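Local coordinates for DPS family protein (Vibrio cholerae O1 biovar El Tor, PDB 3IQ1) that probably binds and oxidises iron, as one of twelve ferritin-like subunits that assemble into a Dps particle, at residues 38-43 against 108-113; 92-97 against 114-119; 28-33 against 145-150; 80-83 against 87-90. All blocks are in the same frame, centred on the assembly; numbering follows the deposited sequence.

Contact 1: residues 38-43 against 108-113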
loop_
_atom_site.group_PDB
_atom_site.type_symbol
_atom_site.label_atom_id
_atom_site.label_comp_id
_atom_site.label_asym_id
_atom_site.label_seq_id
_atom_site.Cartn_x
_atom_site.Cartn_y
_atom_site.Cartn_z
ATOM N N ARG B 38 -6.007 -15.423 -26.225
ATOM C CA ARG B 38 -5.285 -16.310 -25.357
ATOM C C ARG B 38 -4.289 -17.132 -26.186
ATOM O O ARG B 38 -3.121 -17.290 -25.787
ATOM C CB ARG B 38 -6.245 -17.201 -24.594
ATOM C CG ARG B 38 -7.041 -16.429 -23.569
ATOM C CD ARG B 38 -6.320 -16.337 -22.314
ATOM N NE ARG B 38 -6.591 -17.481 -21.423
ATOM C CZ ARG B 38 -6.055 -17.595 -20.230
ATOM N NH1 ARG B 38 -5.199 -16.694 -19.816
ATOM N NH2 ARG B 38 -6.373 -18.605 -19.416
ATOM N N GLY B 39 -4.735 -17.635 -27.345
ATOM C CA GLY B 39 -3.855 -18.357 -28.248
ATOM C C GLY B 39 -2.683 -17.476 -28.698
ATOM O O GLY B 39 -1.541 -17.910 -28.786
ATOM N N TYR B 40 -2.973 -16.232 -29.038
ATOM C CA TYR B 40 -1.904 -15.341 -29.482
ATOM C C TYR B 40 -0.815 -15.201 -28.416
ATOM O O TYR B 40 0.394 -15.189 -28.744
ATOM C CB TYR B 40 -2.440 -13.962 -29.850
ATOM C CG TYR B 40 -3.509 -13.876 -30.947
ATOM C CD1 TYR B 40 -3.676 -14.849 -31.897
ATOM C CD2 TYR B 40 -4.317 -12.742 -31.042
ATOM C CE1 TYR B 40 -4.659 -14.719 -32.904
ATOM C CE2 TYR B 40 -5.258 -12.587 -32.008
ATOM C CZ TYR B 40 -5.457 -13.567 -32.964
ATOM O OH TYR B 40 -6.403 -13.440 -33.957
ATOM N N HIS B 41 -1.248 -15.029 -27.160
ATOM C CA HIS B 41 -0.385 -14.986 -25.974
ATOM C C HIS B 41 0.462 -16.215 -25.831
ATOM O O HIS B 41 1.662 -16.128 -25.646
ATOM C CB HIS B 41 -1.286 -14.756 -24.753
ATOM C CG HIS B 41 -0.652 -14.969 -23.426
ATOM N ND1 HIS B 41 0.281 -14.097 -22.877
ATOM C CD2 HIS B 41 -0.903 -15.900 -22.479
ATOM C CE1 HIS B 41 0.601 -14.518 -21.666
ATOM N NE2 HIS B 41 -0.083 -15.626 -21.404
ATOM N N TRP B 42 -0.172 -17.380 -25.842
ATOM C CA TRP B 42 0.545 -18.642 -25.668
ATOM C C TRP B 42 1.524 -18.938 -26.764
ATOM O O TRP B 42 2.618 -19.475 -26.485
ATOM C CB TRP B 42 -0.448 -19.804 -25.569
ATOM C CG TRP B 42 -1.261 -19.792 -24.302
ATOM C CD1 TRP B 42 -0.897 -19.291 -23.088
ATOM C CD2 TRP B 42 -2.595 -20.265 -24.162
ATOM N NE1 TRP B 42 -1.916 -19.419 -22.200
ATOM C CE2 TRP B 42 -2.979 -20.018 -22.821
ATOM C CE3 TRP B 42 -3.493 -20.865 -25.025
ATOM C CZ2 TRP B 42 -4.205 -20.363 -22.338
ATOM C CZ3 TRP B 42 -4.756 -21.224 -24.541
ATOM C CH2 TRP B 42 -5.099 -20.943 -23.199
ATOM N N ASN B 43 1.145 -18.654 -28.013
ATOM C CA ASN B 43 1.860 -19.177 -29.181
ATOM C C ASN B 43 2.862 -18.270 -29.895
ATOM O O ASN B 43 3.539 -18.707 -30.824
ATOM C CB ASN B 43 0.872 -19.686 -30.205
ATOM C CG ASN B 43 -0.034 -20.835 -29.634
ATOM O OD1 ASN B 43 0.464 -21.690 -28.877
ATOM N ND2 ASN B 43 -1.333 -20.860 -30.010
ATOM N N GLN B 108 -2.774 -8.270 -36.531
ATOM C CA GLN B 108 -3.824 -8.052 -37.557
ATOM C C GLN B 108 -5.144 -8.719 -37.184
ATOM O O GLN B 108 -6.233 -8.175 -37.430
ATOM C CB GLN B 108 -3.350 -8.565 -38.918
ATOM C CG GLN B 108 -4.264 -8.139 -40.074
ATOM C CD GLN B 108 -4.371 -6.628 -40.232
ATOM O OE1 GLN B 108 -3.357 -5.923 -40.321
ATOM N NE2 GLN B 108 -5.600 -6.109 -40.247
ATOM N N GLY B 109 -5.045 -9.905 -36.587
ATOM C CA GLY B 109 -6.233 -10.627 -36.055
ATOM C C GLY B 109 -6.992 -9.767 -35.070
ATOM O O GLY B 109 -8.219 -9.650 -35.130
ATOM N N LEU B 110 -6.244 -9.112 -34.221
ATOM C CA LEU B 110 -6.843 -8.220 -33.221
ATOM C C LEU B 110 -7.521 -7.067 -33.912
ATOM O O LEU B 110 -8.673 -6.737 -33.580
ATOM C CB LEU B 110 -5.778 -7.730 -32.228
ATOM C CG LEU B 110 -5.277 -8.796 -31.222
ATOM C CD1 LEU B 110 -4.276 -8.119 -30.302
ATOM C CD2 LEU B 110 -6.411 -9.379 -30.349
ATOM N N VAL B 111 -6.834 -6.409 -34.852
ATOM C CA VAL B 111 -7.442 -5.286 -35.554
ATOM C C VAL B 111 -8.769 -5.712 -36.191
ATOM O O VAL B 111 -9.808 -5.010 -36.107
ATOM C CB VAL B 111 -6.475 -4.709 -36.582
ATOM C CG1 VAL B 111 -7.193 -3.718 -37.581
ATOM C CG2 VAL B 111 -5.344 -3.957 -35.857
ATOM N N ASP B 112 -8.746 -6.831 -36.892
ATOM C CA ASP B 112 -9.929 -7.258 -37.621
ATOM C C ASP B 112 -11.086 -7.622 -36.678
ATOM O O ASP B 112 -12.249 -7.279 -36.977
ATOM C CB ASP B 112 -9.555 -8.416 -38.496
ATOM C CG ASP B 112 -8.589 -8.012 -39.632
ATOM O OD1 ASP B 112 -8.548 -6.813 -40.012
ATOM O OD2 ASP B 112 -7.937 -8.889 -40.224
ATOM N N GLY B 113 -10.765 -8.263 -35.567
ATOM C CA GLY B 113 -11.755 -8.653 -34.554
ATOM C C GLY B 113 -12.367 -7.414 -33.899
ATOM O O GLY B 113 -13.592 -7.282 -33.755
#
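In the four-helix bundle of this ferritin-like fold, Tyr-40, near the C-terminal end of helix 13-43, reaches across to Gly-109 and Leu-110 on helix 103-131. The backbones are an ordinary helix-packing distance apart, 9.2 Å between Tyr-40 CA and Gly-109 CA, and the tyrosine spans most of the gap. Its CG lies beside the backbone N and opposite the carbonyl carbon (chi1 -58°), which sends the ring toward the second helix. Leu-110 presents its CD2 methyl in the plane of that ring, at the CD2-CE2 edge; Leu-110 CD2 is 3.8 Å from Tyr-40 CE2, and the two side chains run past each other in opposite directions. Buried Leu-110 also touches Phe-56 and Ile-59 of helix 49-76 and Leu-154 of helix 134-158, so the contact belongs to the hydrophobic core shared by all four long helices. The polar end of the tyrosine is held from a different quarter: its hydroxyl is hydrogen-bonded to His-97 ND1 in the loop before helix 103-131, which helps fix where the ring ends. Gly-109 has no side chain to intervene, and Tyr-40 OH lies 3.5 Å from Gly-109 CA.

Contact 2: residues 92-97 against 114-119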
loop_
_atom_site.group_PDB
_atom_site.type_symbol
_atom_site.label_atom_id
_atom_site.label_comp_id
_atom_site.label_asym_id
_atom_site.label_seq_id
_atom_site.Cartn_x
_atom_site.Cartn_y
_atom_site.Cartn_z
ATOM N N ALA B 92 -21.255 -16.608 -33.203
ATOM C CA ALA B 92 -20.181 -15.648 -33.475
ATOM C C ALA B 92 -19.922 -15.445 -34.960
ATOM O O ALA B 92 -20.044 -16.402 -35.746
ATOM C CB ALA B 92 -18.915 -16.112 -32.839
ATOM N N GLN B 93 -19.576 -14.224 -35.325
ATOM C CA GLN B 93 -19.047 -13.869 -36.629
ATOM C C GLN B 93 -17.529 -13.992 -36.636
ATOM O O GLN B 93 -16.963 -14.428 -37.571
ATOM C CB GLN B 93 -19.457 -12.456 -37.098
ATOM C CG GLN B 93 -18.940 -12.215 -38.553
ATOM C CD GLN B 93 -18.934 -10.765 -39.086
ATOM O OE1 GLN B 93 -19.438 -9.880 -38.492
ATOM N NE2 GLN B 93 -18.337 -10.582 -40.226
ATOM N N ILE B 94 -16.888 -13.595 -35.552
ATOM C CA ILE B 94 -15.435 -13.760 -35.461
ATOM C C ILE B 94 -15.098 -15.265 -35.515
ATOM O O ILE B 94 -15.731 -16.064 -34.819
ATOM C CB ILE B 94 -14.869 -13.127 -34.171
ATOM C CG1 ILE B 94 -15.058 -11.615 -34.217
ATOM C CG2 ILE B 94 -13.386 -13.456 -34.004
ATOM C CD1 ILE B 94 -14.568 -10.832 -32.961
ATOM N N LYS B 95 -14.151 -15.638 -36.374
ATOM C CA LYS B 95 -13.767 -17.035 -36.535
ATOM C C LYS B 95 -12.714 -17.454 -35.519
ATOM O O LYS B 95 -11.855 -16.656 -35.123
ATOM C CB LYS B 95 -13.204 -17.238 -37.945
ATOM C CG LYS B 95 -14.168 -16.822 -39.102
ATOM C CD LYS B 95 -13.373 -16.807 -40.478
ATOM C CE LYS B 95 -14.103 -16.134 -41.590
ATOM N NZ LYS B 95 -13.425 -16.367 -42.934
ATOM N N GLU B 96 -12.698 -18.733 -35.212
ATOM C CA GLU B 96 -11.559 -19.296 -34.440
ATOM C C GLU B 96 -10.270 -19.141 -35.241
ATOM O O GLU B 96 -10.218 -19.454 -36.446
ATOM C CB GLU B 96 -11.816 -20.780 -34.095
ATOM C CG GLU B 96 -13.086 -21.049 -33.381
ATOM C CD GLU B 96 -13.175 -22.485 -32.918
ATOM O OE1 GLU B 96 -13.099 -23.381 -33.788
ATOM O OE2 GLU B 96 -13.281 -22.745 -31.709
ATOM N N HIS B 97 -9.231 -18.600 -34.606
ATOM C CA HIS B 97 -7.950 -18.331 -35.243
ATOM C C HIS B 97 -6.946 -19.092 -34.426
ATOM O O HIS B 97 -6.724 -18.765 -33.257
ATOM C CB HIS B 97 -7.620 -16.843 -35.187
ATOM C CG HIS B 97 -6.425 -16.459 -35.992
ATOM N ND1 HIS B 97 -5.937 -15.171 -36.004
ATOM C CD2 HIS B 97 -5.621 -17.174 -36.817
ATOM C CE1 HIS B 97 -4.868 -15.111 -36.780
ATOM N NE2 HIS B 97 -4.664 -16.309 -37.305
ATOM N N PHE B 114 -11.518 -6.466 -33.500
ATOM C CA PHE B 114 -12.015 -5.223 -32.917
ATOM C C PHE B 114 -12.874 -4.452 -33.902
ATOM O O PHE B 114 -13.825 -3.754 -33.523
ATOM C CB PHE B 114 -10.891 -4.315 -32.348
ATOM C CG PHE B 114 -10.400 -4.736 -30.997
ATOM C CD1 PHE B 114 -11.248 -4.696 -29.890
ATOM C CD2 PHE B 114 -9.073 -5.161 -30.800
ATOM C CE1 PHE B 114 -10.803 -5.090 -28.657
ATOM C CE2 PHE B 114 -8.630 -5.546 -29.562
ATOM C CZ PHE B 114 -9.487 -5.504 -28.484
ATOM N N SER B 115 -12.569 -4.558 -35.191
ATOM C CA SER B 115 -13.383 -3.871 -36.118
ATOM C C SER B 115 -14.859 -4.379 -36.126
ATOM O O SER B 115 -15.790 -3.574 -36.234
ATOM C CB SER B 115 -12.660 -3.797 -37.470
ATOM O OG SER B 115 -11.417 -3.014 -37.314
ATOM N N ILE B 116 -15.060 -5.687 -35.965
ATOM C CA ILE B 116 -16.373 -6.329 -35.769
ATOM C C ILE B 116 -17.030 -5.904 -34.443
ATOM O O ILE B 116 -18.186 -5.508 -34.416
ATOM C CB ILE B 116 -16.270 -7.878 -35.870
ATOM C CG1 ILE B 116 -16.027 -8.252 -37.342
ATOM C CG2 ILE B 116 -17.502 -8.507 -35.334
ATOM C CD1 ILE B 116 -15.663 -9.681 -37.576
ATOM N N LEU B 117 -16.295 -5.953 -33.346
ATOM C CA LEU B 117 -16.853 -5.498 -32.079
ATOM C C LEU B 117 -17.333 -4.049 -32.206
ATOM O O LEU B 117 -18.407 -3.689 -31.743
ATOM C CB LEU B 117 -15.840 -5.659 -30.926
ATOM C CG LEU B 117 -15.356 -7.088 -30.663
ATOM C CD1 LEU B 117 -14.466 -7.053 -29.394
ATOM C CD2 LEU B 117 -16.532 -8.056 -30.506
ATOM N N LEU B 118 -16.502 -3.170 -32.762
ATOM C CA LEU B 118 -16.889 -1.760 -32.836
ATOM C C LEU B 118 -18.148 -1.589 -33.658
ATOM O O LEU B 118 -19.030 -0.843 -33.281
ATOM C CB LEU B 118 -15.769 -0.921 -33.466
ATOM C CG LEU B 118 -14.606 -0.585 -32.558
ATOM C CD1 LEU B 118 -13.465 -0.010 -33.361
ATOM C CD2 LEU B 118 -14.964 0.360 -31.415
ATOM N N HIS B 119 -18.209 -2.268 -34.802
ATOM C CA HIS B 119 -19.346 -2.167 -35.716
ATOM C C HIS B 119 -20.609 -2.613 -34.978
ATOM O O HIS B 119 -21.658 -1.935 -35.043
ATOM C CB HIS B 119 -19.032 -3.047 -36.920
ATOM C CG HIS B 119 -20.000 -2.948 -38.031
ATOM N ND1 HIS B 119 -21.152 -3.697 -38.064
ATOM C CD2 HIS B 119 -19.943 -2.271 -39.203
ATOM C CE1 HIS B 119 -21.809 -3.427 -39.175
ATOM N NE2 HIS B 119 -21.083 -2.592 -39.902
#
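Ile-116 pushes its terminal methyl against the flat of the Gln-93 amide. Ile-116 CD1 is 3.8 Å from Gln-93 CD and 3.9 Å from both Gln-93 OE1 and Gln-93 NE2, and the methyl stands almost straight above the amide plane. Gln-93 gets there as an extended chain, its CG trans to the backbone N (chi1 -175°), which extends the amide from the loop to the Ile-116 methyl on helix 103-131. This part of the contact is the outer one, because Gln-93 is exposed and Ile-116 only partly covered. Deeper in, Ile-94 takes over. Its CG1 lies 3.9 Å from Ile-116 CD1, the two isoleucines sliding past each other in opposite directions. Beyond it, Ile-94 CD1 comes to 4.2 Å from Leu-117 CD2, where the two chains meet at roughly a right angle and the contact runs into the buried interior. Ile-116 is thus gripped by two consecutive loop residues, one giving an amide face and one an aliphatic branch. No hydrogen bond joins the two segments; the polar fastening of the loop is made to helix 13-43 instead, where Asn-36 bonds Lys-95 O and His-97 N. The irregular segment 92-97, following the short helix 85-91, therefore lies along the outside of the ferritin-like four-helix bundle, over helices 13-43 and 103-131, while Phe-114 and Leu-118 point from helix 103-131 to helix 134-158, against Gln-147.

Contact 3: residues 28-33 against 145-150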
loop_
_atom_site.group_PDB
_atom_site.type_symbol
_atom_site.label_atom_id
_atom_site.label_comp_id
_atom_site.label_asym_id
_atom_site.label_seq_id
_atom_site.Cartn_x
_atom_site.Cartn_y
_atom_site.Cartn_z
ATOM N N ALA B 28 -20.977 -13.490 -27.784
ATOM C CA ALA B 28 -20.399 -14.593 -28.573
ATOM C C ALA B 28 -19.124 -14.211 -29.297
ATOM O O ALA B 28 -18.140 -14.953 -29.272
ATOM C CB ALA B 28 -21.423 -15.121 -29.559
ATOM N N ASN B 29 -19.152 -13.037 -29.938
ATOM C CA ASN B 29 -17.979 -12.532 -30.592
ATOM C C ASN B 29 -16.860 -12.284 -29.594
ATOM O O ASN B 29 -15.710 -12.616 -29.866
ATOM C CB ASN B 29 -18.309 -11.285 -31.381
ATOM C CG ASN B 29 -19.026 -11.611 -32.709
ATOM O OD1 ASN B 29 -20.063 -10.966 -33.037
ATOM N ND2 ASN B 29 -18.528 -12.522 -33.451
ATOM N N TYR B 30 -17.165 -11.641 -28.471
ATOM C CA TYR B 30 -16.149 -11.448 -27.447
ATOM C C TYR B 30 -15.480 -12.720 -27.012
ATOM O O TYR B 30 -14.261 -12.748 -26.762
ATOM C CB TYR B 30 -16.684 -10.721 -26.217
ATOM C CG TYR B 30 -16.596 -9.230 -26.221
ATOM C CD1 TYR B 30 -17.610 -8.439 -26.732
ATOM C CD2 TYR B 30 -15.503 -8.594 -25.706
ATOM C CE1 TYR B 30 -17.531 -7.079 -26.727
ATOM C CE2 TYR B 30 -15.441 -7.187 -25.684
ATOM C CZ TYR B 30 -16.424 -6.455 -26.209
ATOM O OH TYR B 30 -16.306 -5.071 -26.196
ATOM N N GLN B 31 -16.264 -13.763 -26.841
ATOM C CA GLN B 31 -15.788 -15.000 -26.233
ATOM C C GLN B 31 -14.817 -15.683 -27.219
ATOM O O GLN B 31 -13.708 -16.088 -26.818
ATOM C CB GLN B 31 -16.977 -15.873 -25.834
ATOM C CG GLN B 31 -17.683 -15.390 -24.573
ATOM C CD GLN B 31 -16.987 -15.779 -23.277
ATOM O OE1 GLN B 31 -15.748 -15.746 -23.204
ATOM N NE2 GLN B 31 -17.772 -16.047 -22.220
ATOM N N VAL B 32 -15.212 -15.790 -28.498
ATOM C CA VAL B 32 -14.307 -16.332 -29.508
ATOM C C VAL B 32 -13.051 -15.485 -29.658
ATOM O O VAL B 32 -11.935 -16.015 -29.720
ATOM C CB VAL B 32 -15.006 -16.537 -30.855
ATOM C CG1 VAL B 32 -14.007 -17.071 -31.946
ATOM C CG2 VAL B 32 -16.175 -17.541 -30.731
ATOM N N PHE B 33 -13.198 -14.174 -29.610
ATOM C CA PHE B 33 -12.066 -13.288 -29.739
ATOM C C PHE B 33 -11.107 -13.421 -28.540
ATOM O O PHE B 33 -9.877 -13.390 -28.713
ATOM C CB PHE B 33 -12.621 -11.876 -29.861
ATOM C CG PHE B 33 -11.616 -10.812 -30.269
ATOM C CD1 PHE B 33 -10.799 -10.946 -31.390
ATOM C CD2 PHE B 33 -11.604 -9.617 -29.599
ATOM C CE1 PHE B 33 -9.955 -9.955 -31.800
ATOM C CE2 PHE B 33 -10.737 -8.585 -30.007
ATOM C CZ PHE B 33 -9.916 -8.756 -31.127
ATOM N N ARG B 145 -15.297 3.790 -27.090
ATOM C CA ARG B 145 -14.251 4.794 -26.975
ATOM C C ARG B 145 -12.904 4.106 -26.638
ATOM O O ARG B 145 -11.838 4.552 -27.092
ATOM C CB ARG B 145 -14.617 5.836 -25.952
ATOM C CG ARG B 145 -14.598 5.366 -24.536
ATOM C CD ARG B 145 -15.334 6.349 -23.620
ATOM N NE ARG B 145 -14.585 7.599 -23.500
ATOM C CZ ARG B 145 -14.767 8.502 -22.528
ATOM N NH1 ARG B 145 -14.008 9.575 -22.465
ATOM N NH2 ARG B 145 -15.703 8.335 -21.643
ATOM N N GLU B 146 -12.955 3.073 -25.799
ATOM C CA GLU B 146 -11.766 2.370 -25.401
ATOM C C GLU B 146 -11.157 1.620 -26.589
ATOM O O GLU B 146 -9.903 1.593 -26.801
ATOM C CB GLU B 146 -12.048 1.419 -24.228
ATOM C CG GLU B 146 -12.404 2.172 -22.936
ATOM C CD GLU B 146 -12.867 1.273 -21.828
ATOM O OE1 GLU B 146 -12.526 0.083 -21.871
ATOM O OE2 GLU B 146 -13.534 1.772 -20.873
ATOM N N GLN B 147 -12.034 1.010 -27.380
ATOM C CA GLN B 147 -11.555 0.115 -28.431
ATOM C C GLN B 147 -11.120 0.880 -29.637
ATOM O O GLN B 147 -10.210 0.451 -30.360
ATOM C CB GLN B 147 -12.549 -1.004 -28.749
ATOM C CG GLN B 147 -12.606 -1.937 -27.583
ATOM C CD GLN B 147 -13.763 -2.928 -27.645
ATOM O OE1 GLN B 147 -14.665 -2.797 -28.490
ATOM N NE2 GLN B 147 -13.745 -3.894 -26.768
ATOM N N GLU B 148 -11.692 2.055 -29.866
ATOM C CA GLU B 148 -11.174 2.949 -30.908
ATOM C C GLU B 148 -9.715 3.329 -30.617
ATOM O O GLU B 148 -8.884 3.247 -31.498
ATOM C CB GLU B 148 -12.036 4.193 -31.066
ATOM C CG GLU B 148 -13.404 3.913 -31.678
ATOM C CD GLU B 148 -14.327 5.093 -31.739
ATOM O OE1 GLU B 148 -14.141 6.057 -30.948
ATOM O OE2 GLU B 148 -15.301 5.076 -32.543
ATOM N N LYS B 149 -9.421 3.665 -29.370
ATOM C CA LYS B 149 -8.079 4.024 -28.941
ATOM C C LYS B 149 -7.156 2.831 -29.209
ATOM O O LYS B 149 -6.058 2.988 -29.765
ATOM C CB LYS B 149 -8.048 4.444 -27.463
ATOM C CG LYS B 149 -6.678 4.852 -27.047
ATOM C CD LYS B 149 -6.589 5.050 -25.564
ATOM C CE LYS B 149 -5.170 5.263 -25.149
ATOM N NZ LYS B 149 -5.080 5.618 -23.650
ATOM N N LEU B 150 -7.600 1.638 -28.831
ATOM C CA LEU B 150 -6.762 0.462 -28.985
ATOM C C LEU B 150 -6.502 0.188 -30.440
ATOM O O LEU B 150 -5.372 -0.159 -30.831
ATOM C CB LEU B 150 -7.392 -0.747 -28.316
ATOM C CG LEU B 150 -6.565 -2.046 -28.296
ATOM C CD1 LEU B 150 -5.072 -1.845 -27.852
ATOM C CD2 LEU B 150 -7.258 -3.111 -27.405
#
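Tyr-30 and Gln-147 make the whole of the close contact, a single hydrogen bond in a buried setting between two otherwise widely spaced helices. The nearest alpha carbons, Tyr-30 CA and Gln-147 CA, are 12.5 Å apart, and the gap is bridged by two long side chains coming from opposite directions. Gln-147 NE2 donates to Tyr-30 OH at 2.9 Å, with an N-H...O angle of 149°; the hydroxyl is tilted 21° from the amide plane. Gln-147 CG stands beside its backbone N (chi1 -69°), and the chain is extended beyond it, which delivers the amide to the middle of the bundle. Gln-121 of helix 103-131 completes the site: its OE1 is hydrogen-bonded to the Tyr-30 hydroxyl and its NE2 to Gln-147 OE1, a ring of bonds that satisfies these polar atoms and fixes how each amide is turned. The rest of the contact is loose. Phe-33 and Leu-150 do not touch the opposite segment and pack on Phe-114 instead. At the open margin Glu-146 is exposed and salt-bridged to Lys-66 of helix 49-76; on the side turned from Tyr-30, Arg-145 and Lys-149 form salt bridges with Asp-142 and Glu-72 of a neighbouring subunit. The contact thus crosses the interior of the four-helix bundle from helix 13-43 to helix 134-158, with helix 49-76 packing on one flank and helix 103-131 on another.

Contact 4: residues 80-83 against 87-90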
loop_
_atom_site.group_PDB
_atom_site.type_symbol
_atom_site.label_atom_id
_atom_site.label_comp_id
_atom_site.label_asym_id
_atom_site.label_seq_id
_atom_site.Cartn_x
_atom_site.Cartn_y
_atom_site.Cartn_z
ATOM N N ARG B 80 -31.299 -14.081 -20.746
ATOM C CA ARG B 80 -30.348 -15.143 -20.474
ATOM C C ARG B 80 -29.026 -14.948 -21.217
ATOM O O ARG B 80 -29.035 -14.982 -22.422
ATOM C CB ARG B 80 -30.981 -16.454 -21.000
ATOM C CG ARG B 80 -30.099 -17.688 -20.901
ATOM C CD ARG B 80 -30.822 -18.878 -21.492
ATOM N NE ARG B 80 -30.087 -20.143 -21.435
ATOM C CZ ARG B 80 -29.084 -20.486 -22.244
ATOM N NH1 ARG B 80 -28.599 -19.664 -23.163
ATOM N NH2 ARG B 80 -28.500 -21.672 -22.077
ATOM N N PRO B 81 -27.912 -14.789 -20.508
ATOM C CA PRO B 81 -26.656 -14.704 -21.272
ATOM C C PRO B 81 -26.238 -16.075 -21.786
ATOM O O PRO B 81 -26.259 -17.040 -21.019
ATOM C CB PRO B 81 -25.624 -14.315 -20.249
ATOM C CG PRO B 81 -26.273 -14.564 -18.914
ATOM C CD PRO B 81 -27.716 -14.698 -19.068
HETATM N N MSE B 82 -25.836 -16.130 -23.040
HETATM C CA MSE B 82 -25.246 -17.328 -23.572
HETATM C C MSE B 82 -24.028 -17.703 -22.702
HETATM O O MSE B 82 -23.231 -16.846 -22.363
HETATM C CB MSE B 82 -24.820 -17.125 -25.009
HETATM C CG MSE B 82 -25.456 -17.980 -25.944
HETATM SE SE MSE B 82 -24.741 -17.631 -27.796
HETATM C CE MSE B 82 -25.534 -16.115 -27.995
ATOM N N HIS B 83 -23.916 -18.974 -22.368
ATOM C CA HIS B 83 -22.927 -19.444 -21.415
ATOM C C HIS B 83 -22.425 -20.834 -21.744
ATOM O O HIS B 83 -22.131 -21.632 -20.872
ATOM C CB HIS B 83 -23.417 -19.308 -19.961
ATOM C CG HIS B 83 -24.744 -19.955 -19.689
ATOM N ND1 HIS B 83 -24.883 -21.116 -18.960
ATOM C CD2 HIS B 83 -25.985 -19.581 -20.038
ATOM C CE1 HIS B 83 -26.180 -21.415 -18.861
ATOM N NE2 HIS B 83 -26.865 -20.491 -19.498
ATOM N N GLY B 87 -22.830 -22.664 -27.860
ATOM C CA GLY B 87 -23.685 -21.506 -28.147
ATOM C C GLY B 87 -22.903 -20.386 -28.803
ATOM O O GLY B 87 -23.336 -19.833 -29.807
ATOM N N TYR B 88 -21.742 -20.067 -28.256
ATOM C CA TYR B 88 -20.913 -19.016 -28.822
ATOM C C TYR B 88 -20.444 -19.352 -30.236
ATOM O O TYR B 88 -20.460 -18.481 -31.102
ATOM C CB TYR B 88 -19.700 -18.714 -27.922
ATOM C CG TYR B 88 -19.978 -18.315 -26.497
ATOM C CD1 TYR B 88 -20.985 -17.434 -26.198
ATOM C CD2 TYR B 88 -19.158 -18.716 -25.480
ATOM C CE1 TYR B 88 -21.241 -17.037 -24.898
ATOM C CE2 TYR B 88 -19.396 -18.331 -24.201
ATOM C CZ TYR B 88 -20.430 -17.498 -23.886
ATOM O OH TYR B 88 -20.634 -17.032 -22.586
ATOM N N LEU B 89 -20.043 -20.592 -30.503
ATOM C CA LEU B 89 -19.607 -20.954 -31.844
ATOM C C LEU B 89 -20.739 -20.848 -32.880
ATOM O O LEU B 89 -20.470 -20.538 -34.045
ATOM C CB LEU B 89 -19.036 -22.353 -31.843
ATOM C CG LEU B 89 -17.667 -22.486 -31.204
ATOM C CD1 LEU B 89 -17.287 -23.959 -31.126
ATOM C CD2 LEU B 89 -16.601 -21.689 -31.920
ATOM N N LYS B 90 -21.972 -21.146 -32.473
ATOM C CA LYS B 90 -23.129 -20.992 -33.351
ATOM C C LYS B 90 -23.399 -19.543 -33.705
ATOM O O LYS B 90 -23.805 -19.248 -34.826
ATOM C CB LYS B 90 -24.362 -21.615 -32.725
ATOM C CG LYS B 90 -25.540 -21.727 -33.640
ATOM C CD LYS B 90 -26.624 -22.587 -33.014
ATOM C CE LYS B 90 -27.992 -22.359 -33.671
ATOM N NZ LYS B 90 -28.998 -23.348 -33.142
#
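The Tyr-88 ring is met at its rim by Met-82, whose carbonyl oxygen lies near the ring plane. Tyr-88 OH donates to Met-82 O at 2.6 Å, reaching the acceptor from above the carbonyl plane, 38° out of it, with a C=O...donor angle of 125°. Met-82 CB packs obliquely against the ring, 3.6 Å from Tyr-88 CE1. The selenium of this selenomethionine adds a Met-aromatic contact: Met-82 SE meets the Tyr-88 ring obliquely, 5.2 Å from its centroid. Gly-87 has no side chain, which leaves room for Met-82 CG, while Met-82 SE rests on the helix backbone, 3.3 Å from Gly-87 O. The first torsion of Met-82 is not staggered (chi1 -119°), probably at some cost, and this swing carries the chain over the glycine. The buried hydroxyl has a second partner, Gln-31 NE2 of helix 13-43, so it is gripped by both the loop and the long helix. Tyr-88 also packs on Leu-27 and Ala-28 of helix 13-43 and on Met-35 of a neighbouring subunit. The short helix 85-91, inserted between the second and third long helices as in other Dps proteins, is thereby folded back on the loop leaving helix 49-76 and laid against helix 13-43 where two subunits meet.

From the N terminus, helix 13-43 supplies the first segments of contacts 3 and 1. Contact 4 then opens and closes within a few residues, folding the loop after helix 49-76 onto helix 85-91; it lies inside the long loops of both contacts 1 and 3. Contact 2 opens next, at 92-97, before contact 1 closes at 108-113, so these two cross; 114-119 then closes contact 2. Contact 3 closes last, at 145-150, enclosing all the others. Contacts 1 and 3 tie helix 13-43 to helices 103-131 and 134-158, contact 2 lays the loop after helix 85-91 on helix 103-131, and contact 4 sits beside a neighbouring subunit.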